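PDB 3U3W: transcriptional activator PlcR protein from Bacillus thuringiensis, which activates transcription of virulence genes as a quorum-sensing regulator, binding DNA through a helix-turn-helix domain in response to the signal peptide PapR. Local coordinates for a contact of chain A with DNA. Numbering follows the deposited sequence.

A contact of chain A with DNA. Residues 30, 32-33, 36. With nucleotides of chain C; nucleotides of chain B.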
loop_
_atom_site.group_PDB
_atom_site.type_symbol
_atom_site.label_atom_id
_atom_site.label_comp_id
_atom_site.label_asym_id
_atom_site.label_seq_id
_atom_site.Cartn_x
_atom_site.Cartn_y
_atom_site.Cartn_z
ATOM N N HIS A 30 -21.563 5.299 26.837
ATOM C CA HIS A 30 -21.723 4.681 28.153
ATOM C C HIS A 30 -21.074 3.293 28.181
ATOM O O HIS A 30 -21.012 2.613 27.151
ATOM C CB HIS A 30 -23.214 4.571 28.486
ATOM C CG HIS A 30 -23.500 4.464 29.949
ATOM N ND1 HIS A 30 -23.250 3.319 30.676
ATOM C CD2 HIS A 30 -24.022 5.356 30.823
ATOM C CE1 HIS A 30 -23.607 3.509 31.932
ATOM N NE2 HIS A 30 -24.080 4.739 32.047
ATOM N N SER A 32 -22.217 0.621 29.402
ATOM C CA SER A 32 -23.255 -0.377 29.142
ATOM C C SER A 32 -23.507 -0.596 27.642
ATOM O O SER A 32 -23.922 -1.686 27.226
ATOM C CB SER A 32 -24.565 0.001 29.844
ATOM O OG SER A 32 -25.146 1.154 29.263
ATOM N N GLU A 33 -23.259 0.436 26.838
ATOM C CA GLU A 33 -23.378 0.321 25.385
ATOM C C GLU A 33 -22.215 -0.477 24.798
ATOM O O GLU A 33 -22.394 -1.218 23.839
ATOM C CB GLU A 33 -23.452 1.704 24.732
ATOM C CG GLU A 33 -23.565 1.696 23.215
ATOM C CD GLU A 33 -24.900 1.161 22.716
ATOM O OE1 GLU A 33 -25.707 0.688 23.546
ATOM O OE2 GLU A 33 -25.136 1.214 21.485
ATOM N N ARG A 36 -23.235 -3.955 25.422
ATOM C CA ARG A 36 -24.232 -4.409 24.471
ATOM C C ARG A 36 -23.646 -4.604 23.072
ATOM O O ARG A 36 -24.083 -5.483 22.333
ATOM C CB ARG A 36 -25.433 -3.463 24.437
ATOM C CG ARG A 36 -26.330 -3.524 25.670
ATOM C CD ARG A 36 -27.669 -2.878 25.363
ATOM N NE ARG A 36 -28.331 -2.329 26.541
ATOM C CZ ARG A 36 -29.230 -2.985 27.264
ATOM N NH1 ARG A 36 -29.569 -4.228 26.940
ATOM N NH2 ARG A 36 -29.788 -2.399 28.312
ATOM P P DT C 4 -27.376 -9.798 30.416
ATOM O OP1 DT C 4 -27.879 -11.161 30.693
ATOM O OP2 DT C 4 -26.918 -9.435 29.052
ATOM O "O5'" DT C 4 -28.514 -8.781 30.877
ATOM C "C5'" DT C 4 -29.262 -9.081 32.050
ATOM C "C4'" DT C 4 -30.263 -7.977 32.325
ATOM O "O4'" DT C 4 -29.542 -6.778 32.696
ATOM C "C3'" DT C 4 -31.133 -7.589 31.131
ATOM O "O3'" DT C 4 -32.390 -7.189 31.616
ATOM C "C2'" DT C 4 -30.399 -6.374 30.590
ATOM C "C1'" DT C 4 -30.079 -5.727 31.925
ATOM N N1 DT C 4 -29.106 -4.624 31.838
ATOM C C2 DT C 4 -29.216 -3.611 32.758
ATOM O O2 DT C 4 -30.069 -3.607 33.630
ATOM N N3 DT C 4 -28.284 -2.614 32.615
ATOM C C4 DT C 4 -27.280 -2.546 31.664
ATOM O O4 DT C 4 -26.488 -1.611 31.621
ATOM C C5 DT C 4 -27.225 -3.646 30.728
ATOM C C7 DT C 4 -26.179 -3.673 29.650
ATOM C C6 DT C 4 -28.133 -4.625 30.859
ATOM P P DG C 5 -33.727 -7.494 30.775
ATOM O OP1 DG C 5 -34.142 -8.886 31.063
ATOM O OP2 DG C 5 -33.495 -7.088 29.369
ATOM O "O5'" DG C 5 -34.795 -6.506 31.431
ATOM C "C5'" DG C 5 -34.862 -6.492 32.855
ATOM C "C4'" DG C 5 -35.482 -5.210 33.370
ATOM O "O4'" DG C 5 -34.493 -4.148 33.452
ATOM C "C3'" DG C 5 -36.619 -4.667 32.519
ATOM O "O3'" DG C 5 -37.539 -4.027 33.394
ATOM C "C2'" DG C 5 -35.891 -3.693 31.598
ATOM C "C1'" DG C 5 -34.812 -3.132 32.519
ATOM N N9 DG C 5 -33.573 -2.782 31.837
ATOM C C8 DG C 5 -32.899 -3.518 30.887
ATOM N N7 DG C 5 -31.805 -2.943 30.471
ATOM C C5 DG C 5 -31.756 -1.756 31.195
ATOM C C6 DG C 5 -30.808 -0.716 31.178
ATOM O O6 DG C 5 -29.786 -0.629 30.499
ATOM N N1 DG C 5 -31.138 0.301 32.066
ATOM C C2 DG C 5 -32.246 0.323 32.873
ATOM N N2 DG C 5 -32.391 1.399 33.661
ATOM N N3 DG C 5 -33.144 -0.646 32.903
ATOM C C4 DG C 5 -32.834 -1.643 32.041
ATOM P P DC C 6 -38.921 -3.432 32.831
ATOM O OP1 DC C 6 -39.923 -3.507 33.915
ATOM O OP2 DC C 6 -39.214 -4.081 31.527
ATOM O "O5'" DC C 6 -38.571 -1.897 32.551
ATOM C "C5'" DC C 6 -37.882 -1.116 33.525
ATOM C "C4'" DC C 6 -37.719 0.297 32.997
ATOM O "O4'" DC C 6 -36.423 0.456 32.359
ATOM C "C3'" DC C 6 -38.717 0.688 31.914
ATOM O "O3'" DC C 6 -38.837 2.098 31.939
ATOM C "C2'" DC C 6 -37.979 0.258 30.651
ATOM C "C1'" DC C 6 -36.635 0.872 31.016
ATOM N N1 DC C 6 -35.465 0.464 30.184
ATOM C C2 DC C 6 -34.347 1.309 30.169
ATOM O O2 DC C 6 -34.365 2.353 30.834
ATOM N N3 DC C 6 -33.269 0.956 29.431
ATOM C C4 DC C 6 -33.282 -0.178 28.732
ATOM N N4 DC C 6 -32.182 -0.463 28.025
ATOM C C5 DC C 6 -34.414 -1.056 28.733
ATOM C C6 DC C 6 -35.478 -0.701 29.469
ATOM P P DT B 12 -25.627 2.707 19.103
ATOM O OP1 DT B 12 -26.160 3.521 17.997
ATOM O OP2 DT B 12 -24.180 2.458 19.206
ATOM O "O5'" DT B 12 -26.085 3.369 20.483
ATOM C "C5'" DT B 12 -26.271 4.778 20.530
ATOM C "C4'" DT B 12 -26.796 5.215 21.885
ATOM O "O4'" DT B 12 -28.025 4.509 22.193
ATOM C "C3'" DT B 12 -25.854 4.997 23.073
ATOM O "O3'" DT B 12 -25.488 6.316 23.509
ATOM C "C2'" DT B 12 -26.670 4.171 24.083
ATOM C "C1'" DT B 12 -28.108 4.377 23.597
ATOM N N1 DT B 12 -29.075 3.279 23.877
ATOM C C2 DT B 12 -30.210 3.565 24.601
ATOM O O2 DT B 12 -30.457 4.671 25.037
ATOM N N3 DT B 12 -31.052 2.503 24.798
ATOM C C4 DT B 12 -30.880 1.209 24.352
ATOM O O4 DT B 12 -31.703 0.334 24.592
ATOM C C5 DT B 12 -29.673 0.969 23.593
ATOM C C7 DT B 12 -29.367 -0.397 23.046
ATOM C C6 DT B 12 -28.842 2.005 23.393
ATOM P P DG B 13 -24.514 6.537 24.776
ATOM O OP1 DG B 13 -23.637 7.697 24.476
ATOM O OP2 DG B 13 -23.888 5.234 25.127
ATOM O "O5'" DG B 13 -25.519 6.936 25.949
ATOM C "C5'" DG B 13 -26.415 8.030 25.803
ATOM C "C4'" DG B 13 -27.225 8.213 27.077
ATOM O "O4'" DG B 13 -28.192 7.143 27.234
ATOM C "C3'" DG B 13 -26.429 8.239 28.376
ATOM O "O3'" DG B 13 -27.012 9.222 29.213
ATOM C "C2'" DG B 13 -26.598 6.833 28.945
ATOM C "C1'" DG B 13 -27.980 6.436 28.442
ATOM N N9 DG B 13 -28.126 5.020 28.112
ATOM C C8 DG B 13 -27.256 4.229 27.391
ATOM N N7 DG B 13 -27.657 2.991 27.235
ATOM C C5 DG B 13 -28.881 2.964 27.892
ATOM C C6 DG B 13 -29.786 1.894 28.058
ATOM O O6 DG B 13 -29.679 0.729 27.644
ATOM N N1 DG B 13 -30.902 2.294 28.791
ATOM C C2 DG B 13 -31.113 3.566 29.292
ATOM N N2 DG B 13 -32.255 3.763 29.973
ATOM N N3 DG B 13 -30.270 4.581 29.138
ATOM C C4 DG B 13 -29.182 4.203 28.433
ATOM P P DC B 14 -26.327 9.612 30.616
ATOM O OP1 DC B 14 -26.454 11.082 30.790
ATOM O OP2 DC B 14 -24.988 8.980 30.671
ATOM O "O5'" DC B 14 -27.265 8.895 31.696
ATOM C "C5'" DC B 14 -28.680 9.053 31.604
ATOM C "C4'" DC B 14 -29.374 8.281 32.712
ATOM O "O4'" DC B 14 -29.641 6.911 32.301
ATOM C "C3'" DC B 14 -28.599 8.185 34.024
ATOM O "O3'" DC B 14 -29.558 8.255 35.080
ATOM C "C2'" DC B 14 -27.948 6.809 33.900
ATOM C "C1'" DC B 14 -29.087 6.022 33.253
ATOM N N1 DC B 14 -28.667 4.752 32.559
ATOM C C2 DC B 14 -29.564 3.675 32.423
ATOM O O2 DC B 14 -30.717 3.745 32.868
ATOM N N3 DC B 14 -29.140 2.557 31.787
ATOM C C4 DC B 14 -27.901 2.478 31.300
ATOM N N4 DC B 14 -27.556 1.340 30.688
ATOM C C5 DC B 14 -26.973 3.555 31.426
ATOM C C6 DC B 14 -27.397 4.656 32.054
#
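Arg36 reaches into the major groove and reads DG5 of chain C with one terminal nitrogen, NH2. That atom donates to DG5 N7 at 3.0 Å, with the acceptor in the guanidinium plane, and to DG5 O6 at 2.8 Å in a strongly bent bond. A longer bond runs from NH2 to O6 of DG13 of chain B, in the neighbouring pair, tilted 26° from that plane, which ties the arginine to guanines on both strands. The chain is extended from CG to NE. The methyl C7 of DT4 of chain C lies 3.9 Å above the centre of the guanidinium, covering one face, which would limit its tilt. On the other base of the DG5 pair, Ser32 OG accepts from the exocyclic amine N4 of DC14 of chain B at 2.8 Å, nearly straight. Its chi1 of 68° sets the hydroxyl between backbone N and carbonyl carbon. The His30 ring stands steeply against the same cytosine, planes at 69°, with C5 of the base over its rim; Ser32 N donates to His30 ND1 in the ring plane and fixes its rotation.

Along the backbone of chain B, His30 N is a firm anchor, donating to the DG13 phosphate oxygen OP2 at 2.9 Å. The weaker part is Glu33: bent at chi2, it places OE2 close to both OP2 and O5' of DT12, all acceptors, so its modelled position is doubtful. Arg36 hides 104 Å² of its surface against DNA, Glu33 just 30 Å². Ser32, Glu33 and Arg36 lie on helix 31-38, the recognition helix of the helix-turn-helix, and His30 immediately precedes its start.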